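Side-chain contacts in Bd3459 (Bdellovibrio bacteriovorus, PDB 5CEC), which acts as a predatory endopeptidase of the peptidase S13 family, probably on peptidoglycan cross-links, and is bound by the ankyrin-repeat immunity protein Bd3460: residues A[79-84]-A[315-320]; A[72-77]-A[330-335]; A[326-331]-A[377-382]; A[241-246]-A[253-258]. The protein carries 1 engineered substitution. All coordinates share one frame; numbering follows the deposited sequence.

Contact 1: A[79-84]-A[315-320]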
loop_
_atom_site.group_PDB
_atom_site.type_symbol
_atom_site.label_atom_id
_atom_site.label_comp_id
_atom_site.label_asym_id
_atom_site.label_seq_id
_atom_site.Cartn_x
_atom_site.Cartn_y
_atom_site.Cartn_z
ATOM N N TRP A 79 -10.972 4.297 -13.421
ATOM C CA TRP A 79 -12.173 5.137 -13.458
ATOM C C TRP A 79 -11.771 6.613 -13.328
ATOM O O TRP A 79 -12.225 7.455 -14.114
ATOM C CB TRP A 79 -13.161 4.738 -12.355
ATOM C CG TRP A 79 -14.490 5.353 -12.441
ATOM C CD1 TRP A 79 -15.092 5.915 -13.555
ATOM C CD2 TRP A 79 -15.466 5.392 -11.411
ATOM N NE1 TRP A 79 -16.361 6.311 -13.255
ATOM C CE2 TRP A 79 -16.615 6.010 -11.945
ATOM C CE3 TRP A 79 -15.480 4.995 -10.071
ATOM C CZ2 TRP A 79 -17.751 6.184 -11.213
ATOM C CZ3 TRP A 79 -16.620 5.206 -9.349
ATOM C CH2 TRP A 79 -17.720 5.817 -9.908
ATOM N N ALA A 80 -10.916 6.928 -12.347
ATOM C CA ALA A 80 -10.496 8.303 -12.125
ATOM C C ALA A 80 -9.690 8.848 -13.335
ATOM O O ALA A 80 -9.844 10.013 -13.716
ATOM C CB ALA A 80 -9.719 8.413 -10.824
ATOM N N VAL A 81 -8.757 8.047 -13.858
ATOM C CA VAL A 81 -7.962 8.477 -15.020
ATOM C C VAL A 81 -8.870 8.801 -16.198
ATOM O O VAL A 81 -8.689 9.800 -16.875
ATOM C CB VAL A 81 -6.888 7.432 -15.389
ATOM C CG1 VAL A 81 -6.278 7.661 -16.778
ATOM C CG2 VAL A 81 -5.819 7.392 -14.317
ATOM N N ASP A 82 -9.860 7.954 -16.428
ATOM C CA ASP A 82 -10.817 8.171 -17.544
ATOM C C ASP A 82 -11.727 9.381 -17.292
ATOM O O ASP A 82 -11.994 10.158 -18.209
ATOM C CB ASP A 82 -11.656 6.909 -17.788
ATOM C CG ASP A 82 -10.996 5.930 -18.729
ATOM O OD1 ASP A 82 -9.888 6.223 -19.279
ATOM O OD2 ASP A 82 -11.619 4.871 -18.937
ATOM N N ARG A 83 -12.231 9.544 -16.078
ATOM C CA ARG A 83 -13.185 10.611 -15.804
ATOM C C ARG A 83 -12.508 11.977 -15.653
ATOM O O ARG A 83 -13.091 12.999 -16.032
ATOM C CB ARG A 83 -13.955 10.326 -14.526
ATOM C CG ARG A 83 -15.140 9.435 -14.709
ATOM C CD ARG A 83 -16.330 10.239 -15.263
ATOM N NE ARG A 83 -16.797 11.243 -14.294
ATOM C CZ ARG A 83 -17.551 11.004 -13.220
ATOM N NH1 ARG A 83 -18.050 9.793 -12.979
ATOM N NH2 ARG A 83 -17.837 11.995 -12.379
ATOM N N LEU A 84 -11.319 12.004 -15.068
ATOM C CA LEU A 84 -10.636 13.265 -14.739
ATOM C C LEU A 84 -9.415 13.590 -15.563
ATOM O O LEU A 84 -9.127 14.771 -15.808
ATOM C CB LEU A 84 -10.256 13.268 -13.268
ATOM C CG LEU A 84 -11.402 13.056 -12.271
ATOM C CD1 LEU A 84 -10.819 12.908 -10.881
ATOM C CD2 LEU A 84 -12.417 14.180 -12.335
ATOM N N TYR A 315 -5.160 -3.276 -19.395
ATOM C CA TYR A 315 -5.046 -2.866 -20.800
ATOM C C TYR A 315 -5.584 -1.462 -21.002
ATOM O O TYR A 315 -4.931 -0.592 -21.621
ATOM C CB TYR A 315 -5.811 -3.827 -21.690
ATOM C CG TYR A 315 -5.793 -3.408 -23.116
ATOM C CD1 TYR A 315 -6.723 -2.502 -23.613
ATOM C CD2 TYR A 315 -4.817 -3.889 -23.969
ATOM C CE1 TYR A 315 -6.696 -2.111 -24.927
ATOM C CE2 TYR A 315 -4.760 -3.493 -25.283
ATOM C CZ TYR A 315 -5.706 -2.594 -25.787
ATOM O OH TYR A 315 -5.695 -2.176 -27.061
ATOM N N SER A 316 -6.767 -1.211 -20.450
ATOM C CA SER A 316 -7.437 0.082 -20.590
ATOM C C SER A 316 -6.726 1.204 -19.853
ATOM O O SER A 316 -6.653 2.331 -20.356
ATOM C CB SER A 316 -8.908 -0.020 -20.170
ATOM O OG SER A 316 -9.632 -0.869 -21.034
ATOM N N LEU A 317 -6.215 0.928 -18.642
ATOM C CA LEU A 317 -5.477 1.911 -17.895
ATOM C C LEU A 317 -4.206 2.292 -18.633
ATOM O O LEU A 317 -3.859 3.487 -18.728
ATOM C CB LEU A 317 -5.177 1.363 -16.494
ATOM C CG LEU A 317 -4.350 2.281 -15.587
ATOM C CD1 LEU A 317 -4.990 3.655 -15.393
ATOM C CD2 LEU A 317 -4.168 1.611 -14.241
ATOM N N ASP A 318 -3.470 1.282 -19.092
ATOM C CA ASP A 318 -2.252 1.516 -19.853
ATOM C C ASP A 318 -2.554 2.387 -21.087
ATOM O O ASP A 318 -1.809 3.337 -21.393
ATOM C CB ASP A 318 -1.606 0.189 -20.245
ATOM C CG ASP A 318 -0.089 0.206 -20.234
ATOM O OD1 ASP A 318 0.542 1.229 -19.891
ATOM O OD2 ASP A 318 0.476 -0.856 -20.582
ATOM N N LYS A 319 -3.651 2.092 -21.772
ATOM C CA LYS A 319 -4.011 2.813 -22.999
ATOM C C LYS A 319 -4.287 4.276 -22.673
ATOM O O LYS A 319 -3.760 5.176 -23.342
ATOM C CB LYS A 319 -5.238 2.201 -23.664
ATOM C CG LYS A 319 -5.621 2.903 -24.969
ATOM C CD LYS A 319 -6.812 2.213 -25.580
ATOM C CE LYS A 319 -7.262 2.915 -26.838
ATOM N NZ LYS A 319 -8.476 2.278 -27.422
ATOM N N SER A 320 -5.071 4.522 -21.618
ATOM C CA SER A 320 -5.420 5.888 -21.244
ATOM C C SER A 320 -4.185 6.676 -20.773
ATOM O O SER A 320 -4.016 7.857 -21.122
ATOM C CB SER A 320 -6.511 5.884 -20.176
ATOM O OG SER A 320 -7.735 5.337 -20.695
#

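Contact 2: A[72-77]-A[330-335]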
loop_
_atom_site.group_PDB
_atom_site.type_symbol
_atom_site.label_atom_id
_atom_site.label_comp_id
_atom_site.label_asym_id
_atom_site.label_seq_id
_atom_site.Cartn_x
_atom_site.Cartn_y
_atom_site.Cartn_z
ATOM N N SER A 72 -8.710 -3.889 -6.172
ATOM C CA SER A 72 -9.814 -2.991 -6.484
ATOM C C SER A 72 -9.348 -1.564 -6.799
ATOM O O SER A 72 -9.957 -0.847 -7.580
ATOM C CB SER A 72 -10.775 -2.876 -5.294
ATOM O OG SER A 72 -11.452 -4.064 -5.029
ATOM N N LYS A 73 -8.290 -1.126 -6.105
ATOM C CA LYS A 73 -7.802 0.258 -6.294
ATOM C C LYS A 73 -7.298 0.523 -7.705
ATOM O O LYS A 73 -7.311 1.663 -8.130
ATOM C CB LYS A 73 -6.764 0.611 -5.225
ATOM C CG LYS A 73 -7.286 0.530 -3.801
ATOM C CD LYS A 73 -6.279 1.045 -2.796
ATOM C CE LYS A 73 -6.849 1.139 -1.402
ATOM N NZ LYS A 73 -7.099 -0.178 -0.786
ATOM N N VAL A 74 -6.880 -0.524 -8.415
ATOM C CA VAL A 74 -6.481 -0.330 -9.806
ATOM C C VAL A 74 -7.716 -0.014 -10.679
ATOM O O VAL A 74 -7.636 0.762 -11.627
ATOM C CB VAL A 74 -5.710 -1.527 -10.360
ATOM C CG1 VAL A 74 -5.278 -1.246 -11.788
ATOM C CG2 VAL A 74 -4.475 -1.834 -9.520
ATOM N N VAL A 75 -8.857 -0.605 -10.341
ATOM C CA VAL A 75 -10.101 -0.315 -11.052
ATOM C C VAL A 75 -10.531 1.124 -10.769
ATOM O O VAL A 75 -10.878 1.891 -11.684
ATOM C CB VAL A 75 -11.213 -1.300 -10.661
ATOM C CG1 VAL A 75 -12.440 -1.063 -11.525
ATOM C CG2 VAL A 75 -10.749 -2.753 -10.880
ATOM N N THR A 76 -10.450 1.520 -9.505
ATOM C CA THR A 76 -10.744 2.937 -9.141
ATOM C C THR A 76 -9.782 3.908 -9.874
ATOM O O THR A 76 -10.209 4.974 -10.299
ATOM C CB THR A 76 -10.677 3.078 -7.625
ATOM O OG1 THR A 76 -11.584 2.120 -7.052
ATOM C CG2 THR A 76 -11.023 4.477 -7.172
ATOM N N THR A 77 -8.517 3.500 -9.993
ATOM C CA THR A 77 -7.487 4.275 -10.712
ATOM C C THR A 77 -7.926 4.466 -12.158
ATOM O O THR A 77 -7.888 5.588 -12.660
ATOM C CB THR A 77 -6.140 3.563 -10.615
ATOM O OG1 THR A 77 -5.732 3.544 -9.246
ATOM C CG2 THR A 77 -5.088 4.236 -11.376
ATOM N N ASP A 330 3.660 5.392 -13.449
ATOM C CA ASP A 330 3.254 6.714 -13.008
ATOM C C ASP A 330 2.099 6.733 -12.031
ATOM O O ASP A 330 1.839 7.731 -11.408
ATOM C CB ASP A 330 3.014 7.629 -14.204
ATOM C CG ASP A 330 4.276 7.844 -15.008
ATOM O OD1 ASP A 330 5.271 8.294 -14.421
ATOM O OD2 ASP A 330 4.285 7.557 -16.210
ATOM N N VAL A 331 1.399 5.606 -11.905
ATOM C CA VAL A 331 0.278 5.512 -10.981
ATOM C C VAL A 331 0.264 4.270 -10.081
ATOM O O VAL A 331 -0.558 4.203 -9.180
ATOM C CB VAL A 331 -1.087 5.623 -11.699
ATOM C CG1 VAL A 331 -1.194 6.949 -12.455
ATOM C CG2 VAL A 331 -1.341 4.438 -12.612
ATOM N N MET A 332 1.162 3.329 -10.316
ATOM C CA MET A 332 1.237 2.065 -9.568
ATOM C C MET A 332 2.671 1.789 -9.177
ATOM O O MET A 332 3.612 2.348 -9.762
ATOM C CB MET A 332 0.749 0.867 -10.389
ATOM C CG MET A 332 -0.745 0.828 -10.552
ATOM S SD MET A 332 -1.305 -0.351 -11.793
ATOM C CE MET A 332 -0.798 -1.853 -10.979
ATOM N N ALA A 333 2.834 1.014 -8.100
ATOM C CA ALA A 333 4.134 0.821 -7.465
ATOM C C ALA A 333 5.017 -0.119 -8.274
ATOM O O ALA A 333 4.537 -1.077 -8.882
ATOM C CB ALA A 333 3.932 0.253 -6.084
ATOM N N VAL A 334 6.315 0.124 -8.219
ATOM C CA VAL A 334 7.333 -0.658 -8.912
ATOM C C VAL A 334 8.108 -1.487 -7.886
ATOM O O VAL A 334 8.686 -0.958 -6.906
ATOM C CB VAL A 334 8.286 0.232 -9.724
ATOM C CG1 VAL A 334 9.320 -0.615 -10.436
ATOM C CG2 VAL A 334 7.490 1.052 -10.727
ATOM N N ALA A 335 8.079 -2.798 -8.104
ATOM C CA ALA A 335 8.721 -3.739 -7.192
ATOM C C ALA A 335 10.187 -3.368 -6.950
ATOM O O ALA A 335 10.953 -3.136 -7.916
ATOM C CB ALA A 335 8.674 -5.131 -7.759
#

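Contact 3: A[326-331]-A[377-382]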
loop_
_atom_site.group_PDB
_atom_site.type_symbol
_atom_site.label_atom_id
_atom_site.label_comp_id
_atom_site.label_asym_id
_atom_site.label_seq_id
_atom_site.Cartn_x
_atom_site.Cartn_y
_atom_site.Cartn_z
ATOM N N TYR A 326 2.291 8.610 -20.347
ATOM C CA TYR A 326 2.569 8.001 -19.066
ATOM C C TYR A 326 2.573 6.477 -19.163
ATOM O O TYR A 326 2.076 5.904 -20.135
ATOM C CB TYR A 326 1.579 8.439 -18.000
ATOM C CG TYR A 326 1.606 9.921 -17.715
ATOM C CD1 TYR A 326 2.786 10.529 -17.316
ATOM C CD2 TYR A 326 0.449 10.691 -17.757
ATOM C CE1 TYR A 326 2.828 11.874 -17.023
ATOM C CE2 TYR A 326 0.474 12.041 -17.434
ATOM C CZ TYR A 326 1.677 12.630 -17.076
ATOM O OH TYR A 326 1.791 13.959 -16.730
ATOM N N ASP A 327 3.133 5.847 -18.134
ATOM C CA ASP A 327 3.257 4.395 -18.005
ATOM C C ASP A 327 2.502 3.964 -16.720
ATOM O O ASP A 327 2.135 4.804 -15.856
ATOM C CB ASP A 327 4.747 3.979 -17.778
ATOM C CG ASP A 327 5.669 4.303 -18.949
ATOM O OD1 ASP A 327 5.223 4.401 -20.089
ATOM O OD2 ASP A 327 6.882 4.418 -18.704
ATOM N N LEU A 328 2.275 2.661 -16.566
ATOM C CA LEU A 328 1.645 2.169 -15.334
ATOM C C LEU A 328 2.448 2.609 -14.096
ATOM O O LEU A 328 1.858 2.892 -13.051
ATOM C CB LEU A 328 1.448 0.660 -15.371
ATOM C CG LEU A 328 0.354 0.120 -16.304
ATOM C CD1 LEU A 328 0.367 -1.379 -16.365
ATOM C CD2 LEU A 328 -1.022 0.628 -15.886
ATOM N N SER A 329 3.779 2.719 -14.228
ATOM C CA SER A 329 4.635 3.159 -13.109
ATOM C C SER A 329 4.409 4.614 -12.663
ATOM O O SER A 329 4.921 5.011 -11.640
ATOM C CB SER A 329 6.099 2.981 -13.468
ATOM O OG SER A 329 6.424 3.806 -14.573
ATOM N N ASP A 330 3.660 5.392 -13.449
ATOM C CA ASP A 330 3.254 6.714 -13.008
ATOM C C ASP A 330 2.099 6.733 -12.031
ATOM O O ASP A 330 1.839 7.731 -11.408
ATOM C CB ASP A 330 3.014 7.629 -14.204
ATOM C CG ASP A 330 4.276 7.844 -15.008
ATOM O OD1 ASP A 330 5.271 8.294 -14.421
ATOM O OD2 ASP A 330 4.285 7.557 -16.210
ATOM N N VAL A 331 1.399 5.606 -11.905
ATOM C CA VAL A 331 0.278 5.512 -10.981
ATOM C C VAL A 331 0.264 4.270 -10.081
ATOM O O VAL A 331 -0.558 4.203 -9.180
ATOM C CB VAL A 331 -1.087 5.623 -11.699
ATOM C CG1 VAL A 331 -1.194 6.949 -12.455
ATOM C CG2 VAL A 331 -1.341 4.438 -12.612
ATOM N N GLU A 377 6.149 -6.393 -22.450
ATOM C CA GLU A 377 5.317 -6.068 -21.319
ATOM C C GLU A 377 4.169 -7.055 -21.286
ATOM O O GLU A 377 3.493 -7.258 -22.290
ATOM C CB GLU A 377 4.765 -4.658 -21.472
ATOM C CG GLU A 377 3.809 -4.218 -20.378
ATOM C CD GLU A 377 3.102 -2.887 -20.638
ATOM O OE1 GLU A 377 3.167 -2.328 -21.747
ATOM O OE2 GLU A 377 2.443 -2.403 -19.717
ATOM N N ILE A 378 3.953 -7.687 -20.141
ATOM C CA ILE A 378 2.886 -8.671 -19.981
ATOM C C ILE A 378 2.011 -8.272 -18.799
ATOM O O ILE A 378 2.511 -8.063 -17.683
ATOM C CB ILE A 378 3.430 -10.080 -19.764
ATOM C CG1 ILE A 378 4.431 -10.475 -20.845
ATOM C CG2 ILE A 378 2.292 -11.100 -19.684
ATOM C CD1 ILE A 378 5.134 -11.747 -20.551
ATOM N N TYR A 379 0.691 -8.187 -19.008
ATOM C CA TYR A 379 -0.247 -7.970 -17.897
ATOM C C TYR A 379 -0.538 -9.278 -17.177
ATOM O O TYR A 379 -0.591 -10.349 -17.796
ATOM C CB TYR A 379 -1.596 -7.426 -18.416
ATOM C CG TYR A 379 -1.477 -6.175 -19.250
ATOM C CD1 TYR A 379 -0.847 -5.043 -18.745
ATOM C CD2 TYR A 379 -1.986 -6.108 -20.549
ATOM C CE1 TYR A 379 -0.722 -3.895 -19.493
ATOM C CE2 TYR A 379 -1.872 -4.959 -21.300
ATOM C CZ TYR A 379 -1.222 -3.858 -20.788
ATOM O OH TYR A 379 -1.082 -2.720 -21.549
ATOM N N PHE A 380 -0.715 -9.211 -15.862
ATOM C CA PHE A 380 -1.063 -10.396 -15.103
ATOM C C PHE A 380 -1.998 -10.058 -13.962
ATOM O O PHE A 380 -2.054 -8.917 -13.506
ATOM C CB PHE A 380 0.220 -11.056 -14.533
ATOM C CG PHE A 380 0.828 -10.304 -13.384
ATOM C CD1 PHE A 380 0.397 -10.543 -12.095
ATOM C CD2 PHE A 380 1.769 -9.295 -13.597
ATOM C CE1 PHE A 380 0.912 -9.812 -11.038
ATOM C CE2 PHE A 380 2.258 -8.561 -12.552
ATOM C CZ PHE A 380 1.835 -8.826 -11.281
ATOM N N ALA A 381 -2.692 -11.082 -13.494
ATOM C CA ALA A 381 -3.446 -11.012 -12.241
ATOM C C ALA A 381 -3.452 -12.369 -11.586
ATOM O O ALA A 381 -3.621 -13.397 -12.262
ATOM C CB ALA A 381 -4.845 -10.489 -12.426
ATOM N N VAL A 382 -3.214 -12.368 -10.273
ATOM C CA VAL A 382 -3.219 -13.604 -9.474
ATOM C C VAL A 382 -4.176 -13.425 -8.312
ATOM O O VAL A 382 -4.010 -12.490 -7.517
ATOM C CB VAL A 382 -1.817 -13.957 -8.906
ATOM C CG1 VAL A 382 -1.824 -15.344 -8.286
ATOM C CG2 VAL A 382 -0.734 -13.843 -9.963
HETATM O O HOH W 1 2.954 0.888 -18.753
#

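Contact 4: A[241-246]-A[253-258]. With SO4 (sulfate ion), chain D.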
loop_
_atom_site.group_PDB
_atom_site.type_symbol
_atom_site.label_atom_id
_atom_site.label_comp_id
_atom_site.label_asym_id
_atom_site.label_seq_id
_atom_site.Cartn_x
_atom_site.Cartn_y
_atom_site.Cartn_z
ATOM N N LYS A 241 -2.313 11.881 -11.143
ATOM C CA LYS A 241 -1.365 10.769 -11.241
ATOM C C LYS A 241 -0.572 10.600 -9.926
ATOM O O LYS A 241 -0.272 9.485 -9.537
ATOM C CB LYS A 241 -0.430 10.926 -12.454
ATOM C CG LYS A 241 0.471 12.153 -12.385
ATOM C CD LYS A 241 1.367 12.413 -13.574
ATOM C CE LYS A 241 2.180 13.658 -13.284
ATOM N NZ LYS A 241 3.286 13.901 -14.234
ATOM N N THR A 242 -0.168 11.722 -9.324
ATOM C CA THR A 242 0.588 11.716 -8.071
ATOM C C THR A 242 -0.263 11.179 -6.903
ATOM O O THR A 242 0.207 10.409 -6.053
ATOM C CB THR A 242 1.125 13.110 -7.764
ATOM O OG1 THR A 242 1.902 13.543 -8.877
ATOM C CG2 THR A 242 1.914 13.163 -6.466
ATOM N N ILE A 243 -1.484 11.661 -6.831
ATOM C CA ILE A 243 -2.435 11.191 -5.809
ATOM C C ILE A 243 -2.639 9.677 -5.937
ATOM O O ILE A 243 -2.637 8.929 -4.943
ATOM C CB ILE A 243 -3.776 11.957 -5.908
ATOM C CG1 ILE A 243 -3.535 13.439 -5.576
ATOM C CG2 ILE A 243 -4.847 11.309 -4.991
ATOM C CD1 ILE A 243 -4.729 14.306 -5.904
ATOM N N LEU A 244 -2.817 9.231 -7.176
ATOM C CA LEU A 244 -2.972 7.799 -7.465
ATOM C C LEU A 244 -1.722 6.994 -7.108
ATOM O O LEU A 244 -1.808 5.931 -6.497
ATOM C CB LEU A 244 -3.349 7.571 -8.934
ATOM C CG LEU A 244 -4.717 8.118 -9.322
ATOM C CD1 LEU A 244 -4.847 8.152 -10.825
ATOM C CD2 LEU A 244 -5.872 7.339 -8.732
ATOM N N LYS A 245 -0.551 7.542 -7.454
ATOM C CA LYS A 245 0.712 6.893 -7.087
ATOM C C LYS A 245 0.801 6.707 -5.568
ATOM O O LYS A 245 1.151 5.616 -5.091
ATOM C CB LYS A 245 1.906 7.710 -7.581
ATOM C CG LYS A 245 3.264 7.084 -7.344
ATOM C CD LYS A 245 3.618 6.017 -8.337
ATOM C CE LYS A 245 4.920 5.326 -7.944
ATOM N NZ LYS A 245 5.402 4.338 -8.945
ATOM N N ARG A 246 0.499 7.770 -4.816
ATOM C CA ARG A 246 0.525 7.664 -3.345
ATOM C C ARG A 246 -0.461 6.574 -2.887
ATOM O O ARG A 246 -0.117 5.705 -2.078
ATOM C CB ARG A 246 0.185 8.991 -2.718
ATOM C CG ARG A 246 0.247 9.012 -1.209
ATOM C CD ARG A 246 1.619 8.669 -0.661
ATOM N NE ARG A 246 1.757 9.086 0.731
ATOM C CZ ARG A 246 2.726 8.684 1.543
ATOM N NH1 ARG A 246 3.599 7.737 1.197
ATOM N NH2 ARG A 246 2.781 9.212 2.742
ATOM N N ASN A 253 -6.861 3.323 1.674
ATOM C CA ASN A 253 -8.320 3.191 1.583
ATOM C C ASN A 253 -9.026 4.543 1.515
ATOM O O ASN A 253 -10.040 4.667 0.815
ATOM C CB ASN A 253 -8.854 2.407 2.760
ATOM C CG ASN A 253 -8.471 0.960 2.715
ATOM O OD1 ASN A 253 -7.898 0.446 1.758
ATOM N ND2 ASN A 253 -8.792 0.278 3.798
ATOM N N TYR A 254 -8.534 5.518 2.275
ATOM C CA TYR A 254 -9.175 6.828 2.315
ATOM C C TYR A 254 -9.206 7.472 0.949
ATOM O O TYR A 254 -10.273 7.988 0.496
ATOM C CB TYR A 254 -8.486 7.781 3.338
ATOM C CG TYR A 254 -9.058 9.168 3.344
ATOM C CD1 TYR A 254 -10.143 9.515 4.146
ATOM C CD2 TYR A 254 -8.549 10.155 2.500
ATOM C CE1 TYR A 254 -10.684 10.781 4.130
ATOM C CE2 TYR A 254 -9.089 11.431 2.499
ATOM C CZ TYR A 254 -10.154 11.753 3.301
ATOM O OH TYR A 254 -10.716 12.993 3.265
ATOM N N ILE A 255 -8.052 7.452 0.278
ATOM C CA ILE A 255 -7.996 8.060 -1.050
ATOM C C ILE A 255 -8.933 7.307 -2.007
ATOM O O ILE A 255 -9.690 7.915 -2.776
ATOM C CB ILE A 255 -6.573 8.124 -1.635
ATOM C CG1 ILE A 255 -5.622 8.905 -0.712
ATOM C CG2 ILE A 255 -6.553 8.741 -3.023
ATOM C CD1 ILE A 255 -4.160 8.818 -1.110
ATOM N N ALA A 256 -8.844 5.979 -1.978
ATOM C CA ALA A 256 -9.600 5.173 -2.951
ATOM C C ALA A 256 -11.106 5.358 -2.741
ATOM O O ALA A 256 -11.862 5.496 -3.720
ATOM C CB ALA A 256 -9.227 3.709 -2.818
ATOM N N ASP A 257 -11.552 5.286 -1.494
ATOM C CA ASP A 257 -12.983 5.375 -1.210
ATOM C C ASP A 257 -13.516 6.761 -1.562
ATOM O O ASP A 257 -14.596 6.889 -2.118
ATOM C CB ASP A 257 -13.291 4.986 0.247
ATOM C CG ASP A 257 -13.122 3.515 0.492
ATOM O OD1 ASP A 257 -13.488 2.724 -0.409
ATOM O OD2 ASP A 257 -12.686 3.142 1.591
ATOM N N ASN A 258 -12.726 7.807 -1.299
ATOM C CA ASN A 258 -13.171 9.129 -1.633
ATOM C C ASN A 258 -13.196 9.401 -3.130
ATOM O O ASN A 258 -14.080 10.092 -3.585
ATOM C CB ASN A 258 -12.402 10.200 -0.848
ATOM C CG ASN A 258 -12.980 10.374 0.540
ATOM O OD1 ASN A 258 -14.012 11.025 0.690
ATOM N ND2 ASN A 258 -12.391 9.705 1.530
HETATM S S SO4 D . 5.705 7.533 4.404
HETATM O O1 SO4 D . 7.020 7.396 5.072
HETATM O O2 SO4 D . 5.729 6.846 3.088
HETATM O O3 SO4 D . 5.280 8.945 4.264
HETATM O O4 SO4 D . 4.704 6.793 5.224
#

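Contact 1: A[79-84]-A[315-320]
V81 and L317 make the tight, buried half of this contact, while D82 and S320 make the half that is partly open to solvent. The two helical segments run in broadly the same direction, 38° apart, and their axes come within 9.9 Å. V81 faces the other helix and divides its methyls between two residues. CG2 of V81 rests on CD1 of L317 at 4.0 Å, and the two side chains cross at about a right angle. CG1 of V81 meets CB of S320 at 3.8 Å. L317 starts off beside the other helix rather than at it. With its CG anti to the backbone N (chi1 178°), it brings the CD1 branch round to V81. L244 of helix 240-250 packs on V81, and V74 and T77 of helix 72-84 lie against L317, so the apolar half joins three helices of the domain.

The half nearer solvent is polar, and a short hydrogen bond holds it. OG of S320 donates to OD1 of D82 at 2.7 Å and meets the syn lone pair of that oxygen, on the side of the other carboxylate oxygen. The other oxygen of D82, OD2, serves helix 265-277 with a salt bridge to K276 and a hydrogen bond to Y272. Both oxygens of D82 are therefore held, which should fix the rotation of the carboxylate. The ammonium of K276 probably favours the charged form of D82. One acid thus links three helices on the partly exposed side, beside a contact that is otherwise carbon against carbon.

Contact 2: A[72-77]-A[330-335]
V74 and M332 meet at about a right angle, the thioether end of the methionine lying across the two methyls of the valine. CG2 of V74 is 4.0 Å from CE of M332, and CG1 of V74 is 4.1 Å from SD of M332. The methionine chain bends at its last torsion (chi3 66°), which turns the methyl CE onto the CG2 branch. T77 and V331 are set differently. They pass each other in opposite directions and touch methyl to methyl, CG2 of T77 lying 4.0 Å from CG2 of V331. In V331 that methyl occupies the crowded position between the backbone N and the carbonyl carbon.

V74 and T77 are one turn apart on helix 72-84. The start of this helix carries a sequence consistent with the SxxK motif of the penicillin-binding enzymes, with K73 as its lysine. NZ of K73 is hydrogen-bonded to S70 OG, N253 OD1 and S290 O. Through V331 and M332, just ahead of strand 333-334, the contact sets this helix beside the edge of the six-stranded antiparallel sheet.

T77 turns its methyl to V331 and its hydroxyl back to its own helix. OG1 of T77 donates to O of K73 at 2.7 Å, tilted 30° from the carbonyl plane. The backbone N of T77 reaches the same oxygen at 2.9 Å from the opposite face. N248 of helix 240-250 also bonds OG1 through its ND2, and the same amide reaches the carbonyl O of V331. L317 of helix 307-322 packs on V74.

Contact 3: A[326-331]-A[377-382]
L328 and Y379 pair across the contact with their CA atoms 10.6 Å apart, L328 in a loop with helical backbone angles and Y379 on a strand. That strand, 376-385, belongs to the six-stranded antiparallel sheet of the penicillin-binding fold. The loop joins helix 307-322 to edge strand 333-334.

No direct hydrogen bond crosses the gap; side chains and one water do. L328 sends CD1 to the edge of the Y379 ring, near the ring plane, 4.2 Å from CE1 of Y379. The two side chains cross at about a right angle. The same methyl is 4.1 Å from OE2 of E377. The extended chain of E377, with CG anti to the backbone N (chi1 177°), puts its carboxylate there.

D318 of helix 307-322 holds the hydroxyl of Y379 through OD2, and the same oxygen lies close to OE2 of E377. This closeness would probably raise the pKa of one of the acids. A water takes the N-H of L328 at 2.9 Å and makes a weak bond to OE2 of E377. Within the loop, the N-H of D327 points almost straight (172°) at OD2 of D330, 2.8 Å away on the anti side of that carboxylate.

Contact 4: A[241-246]-A[253-258]
The helix pair 240-250 and 253-262, joined here through I243 and I255, meets at a sequence consistent with the SxN motif of penicillin-binding enzymes, S251 to N253. N253, the last residue of that motif, starts the second helix, and its OD1 accepts from NZ of K73.

The pair packs through isoleucine methyls. CG2 of I243 meets CG2 of I255 at 3.7 Å, and the two side chains approach at a slant. In both residues this methyl is anti to the backbone N. The other branch of I255 ends in CD1, which lies 4.1 Å from the backbone O of I243 and 4.4 Å from CG of R246.

R246 gives the contact only the base of its chain. A bend at chi2 (60°) takes the guanidinium away to a sulfate, probably from the crystallisation liquor, which lies at its edge. NH1 of R246 donates to O2 of the sulfate at 3.0 Å, almost straight (178°). NH2 donates to O3 at 2.9 Å, with an angle of 157°. NE of R246 is in a salt bridge with E152.

On the second helix, ND2 of N258 donates to O of Y254 at 2.9 Å and also lies over one face of the Y254 ring, offset toward its rim. The backbone N of N258 reaches that carbonyl oxygen from the opposite face.

The helices thus meet mainly through hydrocarbon. The apolar base of R246 serves the helix packing, while its charge is balanced away from it by E152 and the sulfate.

From the N terminus, helix 72-84 comes first and opens two loops. Contact 2 leaves from 72-77 and closes the larger one at 330-335. Contact 1 leaves from 79-84, closes at 315-320, and is nested inside it. Contact 4 lies within both and closes a short hairpin of helices. Contact 3 starts on 326-331, sharing D330 and V331 with the end of contact 2, and closes on strand 376-385. It is in series with contacts 1 and 4. L317 packs on V74, T77 and M332, joining contacts 1 and 2. K245 binds the carbonyls of S329 and M332, tying contact 4 to contacts 3 and 2. Together they tie helices 72-84, 240-250, 253-262 and 307-322 to each other and to the six-stranded sheet.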